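Side-chain contacts in methylxanthine N1-demethylase NdmA (Pseudomonas putida, PDB 6ICN), which removes the N1-methyl group of caffeine, giving theobromine and formaldehyde, as a Rieske non-heme iron oxygenase fed with electrons from NADH: residues V41-K46 against K279-F284; H102-D107 against N125-D130; D162-I167 against S261-L266. All coordinates share one frame; numbering follows the deposited sequence.

Contact 1 of 3, residues V41-K46 against K279-F284; sequences VTELEK and KNFLIF
E43, on the short helix 41-47, meets K279, on strand 277-286, in a salt bridge between side chains that come from opposite directions. K279 NZ stands 3.0 Å from E43 OE1, which it reaches on the syn side, 28° out of the carboxylate plane. A second, weak bond runs from K279 NZ to E43 OE2 at 3.2 Å. F281 borders the pair: E43 OE1 lies at the edge of its ring, near the ring plane, 4.2 Å from F281 CE2. K279 suits its place because its chain is stretched, with CG anti to the backbone N (chi1 177°), and carries the ammonium out from the strand to the helix; the nearest CA atoms of the two segments, those of E43 and F281, are 11.9 Å apart. Further out, K279 NZ also donates to V38 O, the side chain of K279 lies on W174, and that of E43 rests on P172. Were this glutamate replaced by alanine, the ammonium of K279 would probably keep V38 O but lose its carboxylate mate. Both charges are paired where the Rieske domain meets the catalytic domain, and each is likely to stabilise the ionised form of the other.

Contact 2 of 3, residues H102-D107 against N125-D130; sequences HGWQYD and NKAKVD. With FES (Fe2/s2 (inorganic) cluster), chain D.
W104 and Y106 carry the cluster-binding segment 102-107 onto the loop 125-130, and the contact between the two segments is apolar throughout. The six-membered end of the W104 indole reaches the methyl of A127, with W104 CZ3 3.6 Å from A127 CB. A small methyl suits this place, so close to the broad ring; A127 is also the centre of an inverse gamma turn. Two residues on, the side chains of Y106 and V129 cross at about a right angle. The branched valine touches the ring with both methyls: V129 CG1 is 3.7 Å from Y106 CE1, while V129 CG2 approaches Y106 CD1 at 4.1 Å. The backbone of K128 adds a third point, its CA 4.1 Å from Y106 CE1 at the ring edge, while the lysine's CB points away from the tyrosine.

Y106 OH is hydrogen-bonded to the backbone N of A81, so the phenol is anchored beside C80 while its ring packs on the loop.

H102 ND1 binds FE2 of the cluster at 2.2 Å, and H82 ND1 binds the same iron. With CG anti to its carbonyl carbon (chi1 -72°), W104 packs one indole face over the bridging sulfide, W104 CD1 being 3.4 Å from S2, and its ring also stacks with that of H82. The far nitrogen of H102, NE2, is hydrogen-bonded to D188 of a neighbouring subunit, a link consistent with the route by which Rieske oxygenases pass electrons between subunits. This arrangement is characteristic of the Rieske [2Fe-2S] domain, in which two histidines and two cysteines hold the cluster: here H82 and H102, with C80 and C99 as the expected cysteine ligands, both lining the cluster pocket.

Contact 3 of 3, residues D162-I167 against S261-L266; sequences DPRLRI and SSLHVL. With CFF (caffeine), chain F.
At one end of the antiparallel sheet of the catalytic domain, a type I beta turn from D162 to L165 leads into edge strand 166-175 and packs against the start of strand 263-274, which runs on to L266 of the caffeine pocket. The strand between them in the sheet, 277-286, separates the two backbones, so leucines span the distance: L165 CD1 lies 4.0 Å from L263 CD2. L263 puts its CG anti to the backbone N (chi1 -179°), which turns the branched end toward the turn. V265, on the same side of its strand, adds a looser touch, its CG2 4.3 Å from L165 CD1.

D162 OD1 accepts the backbone N of R164 in an Asx turn, met from above the carboxylate plane, and takes R164 NE on its syn lone pair. R164 NH2 bonds the syn lone pair of D162 OD2 at 2.9 Å, so that the guanidinium grips the carboxylate side-on with two nitrogens. Aspartate suits this position because its short arm can serve backbone and side chain together. Held there, the bent arginine crosses L263 at about a right angle, with R164 NH2 4.1 Å from L263 CD2.

In the fold
Contacts 1 and 3 share the seven-stranded sheet of the catalytic domain, their centres 19 Å apart. Strand 277-286 lies between strands 166-175 and 263-274, and the two contacts touch there: I283 CG2 is 3.4 Å from I167 CG2, and F284 CB is 3.9 Å from L266 CD2. L266 lines the caffeine pocket, its CD1 3.4 Å from caffeine C4, whereas the side chain of F281 in contact 1 is about 12 Å from the caffeine. Contact 2 lies beside the Rieske cluster and supplies one of its ligands, its centre 28 Å from that of contact 1 and 45 Å from that of contact 3. Contact 1 joins the two domains, and along the chain both other contacts are nested within the loop it closes.

Contact 1 of 3, residues V41-K46 against K279-F284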
loop_
_atom_site.group_PDB
_atom_site.type_symbol
_atom_site.label_atom_id
_atom_site.label_comp_id
_atom_site.label_asym_id
_atom_site.label_seq_id
_atom_site.Cartn_x
_atom_site.Cartn_y
_atom_site.Cartn_z
ATOM N N VAL A 41 -3.315 -31.899 1.166
ATOM C CA VAL A 41 -4.027 -32.300 -0.050
ATOM C C VAL A 41 -4.875 -31.144 -0.559
ATOM O O VAL A 41 -4.898 -30.853 -1.764
ATOM C CB VAL A 41 -4.870 -33.565 0.206
ATOM C CG1 VAL A 41 -5.767 -33.879 -1.012
ATOM C CG2 VAL A 41 -3.946 -34.756 0.484
ATOM N N THR A 42 -5.513 -30.418 0.364
ATOM C CA THR A 42 -6.284 -29.226 0.011
ATOM C C THR A 42 -5.437 -28.209 -0.759
ATOM O O THR A 42 -5.867 -27.694 -1.804
ATOM C CB THR A 42 -6.879 -28.622 1.280
ATOM O OG1 THR A 42 -7.898 -29.512 1.762
ATOM C CG2 THR A 42 -7.504 -27.246 0.982
ATOM N N GLU A 43 -4.213 -27.930 -0.289
ATOM C CA GLU A 43 -3.341 -27.023 -1.037
ATOM C C GLU A 43 -3.058 -27.538 -2.445
ATOM O O GLU A 43 -3.066 -26.764 -3.409
ATOM C CB GLU A 43 -2.022 -26.813 -0.290
ATOM C CG GLU A 43 -2.106 -25.906 0.895
ATOM C CD GLU A 43 -0.754 -25.753 1.556
ATOM O OE1 GLU A 43 -0.177 -26.784 1.943
ATOM O OE2 GLU A 43 -0.267 -24.606 1.685
ATOM N N LEU A 44 -2.801 -28.848 -2.591
ATOM C CA LEU A 44 -2.558 -29.381 -3.924
ATOM C C LEU A 44 -3.770 -29.172 -4.825
ATOM O O LEU A 44 -3.631 -28.750 -5.980
ATOM C CB LEU A 44 -2.192 -30.865 -3.821
ATOM C CG LEU A 44 -1.937 -31.595 -5.140
ATOM C CD1 LEU A 44 -0.940 -30.897 -6.040
ATOM C CD2 LEU A 44 -1.408 -32.980 -4.791
ATOM N N GLU A 45 -4.963 -29.442 -4.304
ATOM C CA GLU A 45 -6.173 -29.365 -5.129
ATOM C C GLU A 45 -6.529 -27.932 -5.482
ATOM O O GLU A 45 -7.077 -27.680 -6.570
ATOM C CB GLU A 45 -7.336 -30.039 -4.396
ATOM C CG GLU A 45 -7.138 -31.542 -4.279
ATOM C CD GLU A 45 -8.243 -32.243 -3.522
ATOM O OE1 GLU A 45 -9.241 -31.601 -3.153
ATOM O OE2 GLU A 45 -8.126 -33.468 -3.304
ATOM N N LYS A 46 -6.193 -26.981 -4.604
ATOM C CA LYS A 46 -6.468 -25.568 -4.862
ATOM C C LYS A 46 -5.451 -24.905 -5.785
ATOM O O LYS A 46 -5.735 -23.820 -6.311
ATOM C CB LYS A 46 -6.503 -24.783 -3.549
ATOM C CG LYS A 46 -7.780 -25.004 -2.758
ATOM C CD LYS A 46 -7.671 -24.467 -1.334
ATOM C CE LYS A 46 -7.748 -22.960 -1.280
ATOM N NZ LYS A 46 -8.038 -22.531 0.115
ATOM N N LYS A 279 7.414 -24.508 7.287
ATOM C CA LYS A 279 5.993 -24.552 6.977
ATOM C C LYS A 279 5.398 -25.600 7.903
ATOM O O LYS A 279 5.775 -26.782 7.839
ATOM C CB LYS A 279 5.774 -24.898 5.501
ATOM C CG LYS A 279 4.318 -25.045 5.098
ATOM C CD LYS A 279 4.250 -25.499 3.634
ATOM C CE LYS A 279 2.800 -25.533 3.162
ATOM N NZ LYS A 279 2.712 -25.893 1.694
ATOM N N ASN A 280 4.519 -25.169 8.799
ATOM C CA ASN A 280 4.073 -26.005 9.900
ATOM C C ASN A 280 2.637 -26.465 9.698
ATOM O O ASN A 280 1.798 -25.723 9.182
ATOM C CB ASN A 280 4.233 -25.262 11.223
ATOM C CG ASN A 280 5.675 -24.839 11.442
ATOM O OD1 ASN A 280 6.530 -25.679 11.741
ATOM N ND2 ASN A 280 5.967 -23.555 11.233
ATOM N N PHE A 281 2.358 -27.699 10.115
ATOM C CA PHE A 281 1.045 -28.309 9.969
ATOM C C PHE A 281 0.515 -28.714 11.338
ATOM O O PHE A 281 1.251 -29.297 12.146
ATOM C CB PHE A 281 1.117 -29.540 9.045
ATOM C CG PHE A 281 1.663 -29.240 7.667
ATOM C CD1 PHE A 281 3.043 -29.206 7.438
ATOM C CD2 PHE A 281 0.802 -28.983 6.599
ATOM C CE1 PHE A 281 3.555 -28.929 6.166
ATOM C CE2 PHE A 281 1.309 -28.694 5.318
ATOM C CZ PHE A 281 2.678 -28.663 5.100
ATOM N N LEU A 282 -0.754 -28.403 11.597
ATOM C CA LEU A 282 -1.470 -28.898 12.765
ATOM C C LEU A 282 -2.732 -29.613 12.307
ATOM O O LEU A 282 -3.537 -29.053 11.546
ATOM C CB LEU A 282 -1.855 -27.772 13.741
ATOM C CG LEU A 282 -2.672 -28.278 14.951
ATOM C CD1 LEU A 282 -1.783 -29.121 15.872
ATOM C CD2 LEU A 282 -3.326 -27.129 15.729
ATOM N N ILE A 283 -2.882 -30.855 12.744
ATOM C CA ILE A 283 -4.127 -31.599 12.619
ATOM C C ILE A 283 -4.605 -31.880 14.034
ATOM O O ILE A 283 -3.803 -32.291 14.882
ATOM C CB ILE A 283 -3.924 -32.919 11.852
ATOM C CG1 ILE A 283 -3.219 -32.674 10.524
ATOM C CG2 ILE A 283 -5.265 -33.616 11.612
ATOM C CD1 ILE A 283 -2.937 -33.940 9.743
ATOM N N PHE A 284 -5.889 -31.663 14.307
ATOM C CA PHE A 284 -6.365 -31.960 15.650
ATOM C C PHE A 284 -7.652 -32.764 15.581
ATOM O O PHE A 284 -8.463 -32.604 14.661
ATOM C CB PHE A 284 -6.540 -30.691 16.535
ATOM C CG PHE A 284 -7.626 -29.761 16.084
ATOM C CD1 PHE A 284 -7.365 -28.771 15.152
ATOM C CD2 PHE A 284 -8.903 -29.864 16.611
ATOM C CE1 PHE A 284 -8.366 -27.903 14.752
ATOM C CE2 PHE A 284 -9.921 -29.010 16.198
ATOM C CZ PHE A 284 -9.651 -28.030 15.266
#

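Contact 2 of 3, residues H102-D107 against N125-D130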
loop_
_atom_site.group_PDB
_atom_site.type_symbol
_atom_site.label_atom_id
_atom_site.label_comp_id
_atom_site.label_asym_id
_atom_site.label_seq_id
_atom_site.Cartn_x
_atom_site.Cartn_y
_atom_site.Cartn_z
ATOM N N HIS A 102 7.803 -26.075 -23.953
ATOM C CA HIS A 102 7.696 -26.771 -25.231
ATOM C C HIS A 102 6.904 -28.063 -25.100
ATOM O O HIS A 102 6.955 -28.913 -26.002
ATOM C CB HIS A 102 9.080 -27.050 -25.834
ATOM C CG HIS A 102 10.010 -25.872 -25.801
ATOM N ND1 HIS A 102 10.836 -25.618 -24.733
ATOM C CD2 HIS A 102 10.267 -24.898 -26.706
ATOM C CE1 HIS A 102 11.569 -24.546 -24.973
ATOM N NE2 HIS A 102 11.240 -24.085 -26.167
ATOM N N GLY A 103 6.176 -28.236 -24.001
ATOM C CA GLY A 103 5.200 -29.309 -23.929
ATOM C C GLY A 103 5.745 -30.707 -23.709
ATOM O O GLY A 103 5.003 -31.681 -23.913
ATOM N N TRP A 104 7.001 -30.860 -23.295
ATOM C CA TRP A 104 7.460 -32.216 -22.972
ATOM C C TRP A 104 6.589 -32.815 -21.868
ATOM O O TRP A 104 6.202 -32.129 -20.924
ATOM C CB TRP A 104 8.917 -32.208 -22.509
ATOM C CG TRP A 104 9.942 -31.941 -23.567
ATOM C CD1 TRP A 104 9.755 -31.331 -24.779
ATOM C CD2 TRP A 104 11.334 -32.278 -23.498
ATOM N NE1 TRP A 104 10.957 -31.257 -25.460
ATOM C CE2 TRP A 104 11.931 -31.847 -24.696
ATOM C CE3 TRP A 104 12.127 -32.904 -22.532
ATOM C CZ2 TRP A 104 13.298 -32.011 -24.956
ATOM C CZ3 TRP A 104 13.482 -33.068 -22.791
ATOM C CH2 TRP A 104 14.051 -32.618 -23.991
ATOM N N GLN A 105 6.276 -34.110 -21.974
ATOM C CA GLN A 105 5.410 -34.758 -20.991
ATOM C C GLN A 105 6.199 -35.784 -20.192
ATOM O O GLN A 105 6.858 -36.649 -20.780
ATOM C CB GLN A 105 4.229 -35.445 -21.676
ATOM C CG GLN A 105 3.342 -34.484 -22.430
ATOM C CD GLN A 105 2.079 -35.173 -22.900
ATOM O OE1 GLN A 105 2.038 -36.402 -22.998
ATOM N NE2 GLN A 105 1.042 -34.397 -23.186
ATOM N N TYR A 106 6.118 -35.693 -18.869
ATOM C CA TYR A 106 6.839 -36.589 -17.969
ATOM C C TYR A 106 5.890 -37.574 -17.293
ATOM O O TYR A 106 4.825 -37.185 -16.795
ATOM C CB TYR A 106 7.585 -35.783 -16.907
ATOM C CG TYR A 106 8.677 -34.938 -17.496
ATOM C CD1 TYR A 106 9.944 -35.459 -17.674
ATOM C CD2 TYR A 106 8.429 -33.619 -17.899
ATOM C CE1 TYR A 106 10.972 -34.700 -18.218
ATOM C CE2 TYR A 106 9.452 -32.832 -18.458
ATOM C CZ TYR A 106 10.722 -33.384 -18.611
ATOM O OH TYR A 106 11.773 -32.653 -19.149
ATOM N N ASP A 107 6.298 -38.855 -17.242
ATOM C CA ASP A 107 5.470 -39.863 -16.587
ATOM C C ASP A 107 5.747 -39.912 -15.072
ATOM O O ASP A 107 6.527 -39.124 -14.523
ATOM C CB ASP A 107 5.661 -41.230 -17.271
ATOM C CG ASP A 107 7.060 -41.821 -17.098
ATOM O OD1 ASP A 107 7.815 -41.427 -16.180
ATOM O OD2 ASP A 107 7.398 -42.760 -17.886
ATOM N N ASN A 125 17.976 -40.061 -24.352
ATOM C CA ASN A 125 18.131 -40.875 -23.160
ATOM C C ASN A 125 18.137 -40.036 -21.888
ATOM O O ASN A 125 17.630 -40.476 -20.852
ATOM C CB ASN A 125 19.418 -41.692 -23.279
ATOM C CG ASN A 125 19.628 -42.597 -22.100
ATOM O OD1 ASN A 125 18.858 -43.536 -21.884
ATOM N ND2 ASN A 125 20.665 -42.328 -21.326
ATOM N N LYS A 126 18.691 -38.829 -21.938
ATOM C CA LYS A 126 18.785 -38.017 -20.733
ATOM C C LYS A 126 17.543 -37.161 -20.489
ATOM O O LYS A 126 17.539 -36.363 -19.545
ATOM C CB LYS A 126 20.033 -37.134 -20.806
ATOM C CG LYS A 126 21.289 -37.916 -20.446
ATOM C CD LYS A 126 22.557 -37.185 -20.835
ATOM C CE LYS A 126 23.788 -38.078 -20.611
ATOM N NZ LYS A 126 23.827 -38.637 -19.227
ATOM N N ALA A 127 16.489 -37.323 -21.294
ATOM C CA ALA A 127 15.264 -36.529 -21.145
ATOM C C ALA A 127 14.432 -37.122 -20.010
ATOM O O ALA A 127 13.495 -37.908 -20.204
ATOM C CB ALA A 127 14.480 -36.474 -22.454
ATOM N N LYS A 128 14.808 -36.749 -18.790
ATOM C CA LYS A 128 14.163 -37.228 -17.579
ATOM C C LYS A 128 14.513 -36.263 -16.458
ATOM O O LYS A 128 15.526 -35.557 -16.516
ATOM C CB LYS A 128 14.608 -38.653 -17.223
ATOM C CG LYS A 128 16.100 -38.820 -17.143
ATOM C CD LYS A 128 16.440 -40.248 -16.734
ATOM C CE LYS A 128 17.938 -40.452 -16.520
ATOM N NZ LYS A 128 18.644 -40.691 -17.813
ATOM N N VAL A 129 13.676 -36.260 -15.431
ATOM C CA VAL A 129 13.935 -35.465 -14.237
ATOM C C VAL A 129 13.879 -36.382 -13.025
ATOM O O VAL A 129 13.229 -37.433 -13.052
ATOM C CB VAL A 129 12.923 -34.297 -14.105
ATOM C CG1 VAL A 129 12.976 -33.406 -15.341
ATOM C CG2 VAL A 129 11.525 -34.834 -13.897
ATOM N N ASP A 130 14.567 -35.985 -11.949
ATOM C CA ASP A 130 14.568 -36.792 -10.730
ATOM C C ASP A 130 13.175 -36.829 -10.121
ATOM O O ASP A 130 12.471 -35.817 -10.097
ATOM C CB ASP A 130 15.539 -36.232 -9.684
ATOM C CG ASP A 130 16.994 -36.377 -10.078
ATOM O OD1 ASP A 130 17.334 -37.247 -10.908
ATOM O OD2 ASP A 130 17.804 -35.606 -9.535
HETATM FE FE1 FES D . 10.337 -27.879 -20.770
HETATM FE FE2 FES D . 11.278 -27.086 -23.139
HETATM S S1 FES D . 11.813 -26.279 -21.112
HETATM S S2 FES D . 9.689 -28.559 -22.760
#

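Contact 3 of 3, residues D162-I167 against S261-L266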
loop_
_atom_site.group_PDB
_atom_site.type_symbol
_atom_site.label_atom_id
_atom_site.label_comp_id
_atom_site.label_asym_id
_atom_site.label_seq_id
_atom_site.Cartn_x
_atom_site.Cartn_y
_atom_site.Cartn_z
ATOM N N ASP A 162 -9.879 -43.579 13.831
ATOM C CA ASP A 162 -10.601 -43.764 15.088
ATOM C C ASP A 162 -11.952 -43.093 14.917
ATOM O O ASP A 162 -12.050 -41.861 15.009
ATOM C CB ASP A 162 -9.832 -43.163 16.273
ATOM C CG ASP A 162 -10.534 -43.365 17.620
ATOM O OD1 ASP A 162 -11.747 -43.669 17.667
ATOM O OD2 ASP A 162 -9.859 -43.195 18.657
ATOM N N PRO A 163 -13.023 -43.849 14.648
ATOM C CA PRO A 163 -14.318 -43.217 14.341
ATOM C C PRO A 163 -14.927 -42.444 15.500
ATOM O O PRO A 163 -15.933 -41.757 15.288
ATOM C CB PRO A 163 -15.204 -44.411 13.952
ATOM C CG PRO A 163 -14.586 -45.570 14.660
ATOM C CD PRO A 163 -13.106 -45.320 14.634
ATOM N N ARG A 164 -14.375 -42.539 16.710
ATOM C CA ARG A 164 -14.872 -41.731 17.817
ATOM C C ARG A 164 -14.448 -40.270 17.722
ATOM O O ARG A 164 -14.939 -39.454 18.510
ATOM C CB ARG A 164 -14.382 -42.287 19.156
ATOM C CG ARG A 164 -14.783 -43.721 19.429
ATOM C CD ARG A 164 -14.109 -44.246 20.682
ATOM N NE ARG A 164 -12.652 -44.136 20.614
ATOM C CZ ARG A 164 -11.898 -43.604 21.570
ATOM N NH1 ARG A 164 -12.463 -43.140 22.680
ATOM N NH2 ARG A 164 -10.575 -43.553 21.427
ATOM N N LEU A 165 -13.540 -39.925 16.808
ATOM C CA LEU A 165 -12.894 -38.615 16.805
ATOM C C LEU A 165 -13.162 -37.885 15.496
ATOM O O LEU A 165 -13.013 -38.463 14.414
ATOM C CB LEU A 165 -11.389 -38.755 17.010
ATOM C CG LEU A 165 -10.882 -39.639 18.152
ATOM C CD1 LEU A 165 -9.356 -39.644 18.185
ATOM C CD2 LEU A 165 -11.463 -39.179 19.489
ATOM N N ARG A 166 -13.537 -36.610 15.602
ATOM C CA ARG A 166 -13.656 -35.719 14.454
ATOM C C ARG A 166 -12.303 -35.049 14.229
ATOM O O ARG A 166 -11.737 -34.482 15.168
ATOM C CB ARG A 166 -14.745 -34.673 14.707
ATOM C CG ARG A 166 -14.815 -33.538 13.681
ATOM C CD ARG A 166 -15.982 -32.584 13.957
ATOM N NE ARG A 166 -16.047 -31.500 12.983
ATOM C CZ ARG A 166 -16.615 -31.606 11.786
ATOM N NH1 ARG A 166 -17.176 -32.756 11.421
ATOM N NH2 ARG A 166 -16.634 -30.566 10.955
ATOM N N ILE A 167 -11.794 -35.118 12.997
ATOM C CA ILE A 167 -10.460 -34.621 12.647
ATOM C C ILE A 167 -10.590 -33.323 11.856
ATOM O O ILE A 167 -11.377 -33.247 10.908
ATOM C CB ILE A 167 -9.681 -35.666 11.832
ATOM C CG1 ILE A 167 -9.468 -36.937 12.662
ATOM C CG2 ILE A 167 -8.356 -35.091 11.346
ATOM C CD1 ILE A 167 -8.779 -38.053 11.895
ATOM N N SER A 261 -13.314 -34.425 30.365
ATOM C CA SER A 261 -13.155 -35.883 30.429
ATOM C C SER A 261 -13.284 -36.524 29.048
ATOM O O SER A 261 -13.970 -37.534 28.867
ATOM C CB SER A 261 -14.149 -36.504 31.413
ATOM O OG SER A 261 -13.807 -36.164 32.745
ATOM N N SER A 262 -12.598 -35.935 28.065
ATOM C CA SER A 262 -12.685 -36.418 26.690
ATOM C C SER A 262 -11.331 -36.276 26.003
ATOM O O SER A 262 -10.482 -35.477 26.411
ATOM C CB SER A 262 -13.767 -35.668 25.913
ATOM O OG SER A 262 -13.611 -34.268 26.048
ATOM N N LEU A 263 -11.145 -37.066 24.948
ATOM C CA LEU A 263 -9.861 -37.141 24.258
ATOM C C LEU A 263 -9.727 -36.006 23.242
ATOM O O LEU A 263 -10.676 -35.674 22.529
ATOM C CB LEU A 263 -9.719 -38.495 23.559
ATOM C CG LEU A 263 -8.423 -38.767 22.788
ATOM C CD1 LEU A 263 -7.211 -38.687 23.709
ATOM C CD2 LEU A 263 -8.473 -40.111 22.074
ATOM N N HIS A 264 -8.550 -35.385 23.217
ATOM C CA HIS A 264 -8.208 -34.339 22.255
ATOM C C HIS A 264 -6.787 -34.630 21.797
ATOM O O HIS A 264 -5.896 -34.787 22.636
ATOM C CB HIS A 264 -8.329 -32.945 22.902
ATOM C CG HIS A 264 -8.336 -31.798 21.930
ATOM N ND1 HIS A 264 -9.486 -31.111 21.591
ATOM C CD2 HIS A 264 -7.327 -31.198 21.254
ATOM C CE1 HIS A 264 -9.184 -30.147 20.736
ATOM N NE2 HIS A 264 -7.880 -30.176 20.519
ATOM N N VAL A 265 -6.569 -34.751 20.486
ATOM C CA VAL A 265 -5.265 -35.127 19.943
ATOM C C VAL A 265 -4.734 -33.975 19.099
ATOM O O VAL A 265 -5.455 -33.451 18.243
ATOM C CB VAL A 265 -5.345 -36.407 19.094
ATOM C CG1 VAL A 265 -3.958 -36.825 18.630
ATOM C CG2 VAL A 265 -6.029 -37.539 19.880
ATOM N N LEU A 266 -3.480 -33.599 19.327
ATOM C CA LEU A 266 -2.795 -32.593 18.522
ATOM C C LEU A 266 -1.657 -33.261 17.767
ATOM O O LEU A 266 -0.798 -33.913 18.374
ATOM C CB LEU A 266 -2.244 -31.457 19.383
ATOM C CG LEU A 266 -3.269 -30.729 20.245
ATOM C CD1 LEU A 266 -2.545 -29.966 21.341
ATOM C CD2 LEU A 266 -4.105 -29.774 19.387
HETATM N N1 CFF F . 0.847 -26.992 22.450
HETATM C C2 CFF F . 0.174 -27.541 23.511
HETATM C C10 CFF F . 2.297 -27.045 22.410
HETATM C C6 CFF F . 0.183 -26.403 21.451
HETATM N N3 CFF F . -1.181 -27.492 23.556
HETATM O O11 CFF F . 0.777 -28.063 24.400
HETATM C C12 CFF F . -1.908 -28.071 24.682
HETATM C C4 CFF F . -1.858 -26.895 22.547
HETATM C C5 CFF F . -1.199 -26.361 21.500
HETATM N N9 CFF F . -3.174 -26.710 22.342
HETATM O O13 CFF F . 0.776 -25.923 20.524
HETATM N N7 CFF F . -2.111 -25.858 20.648
HETATM C C8 CFF F . -3.325 -26.072 21.169
HETATM C C14 CFF F . -2.114 -25.169 19.369
#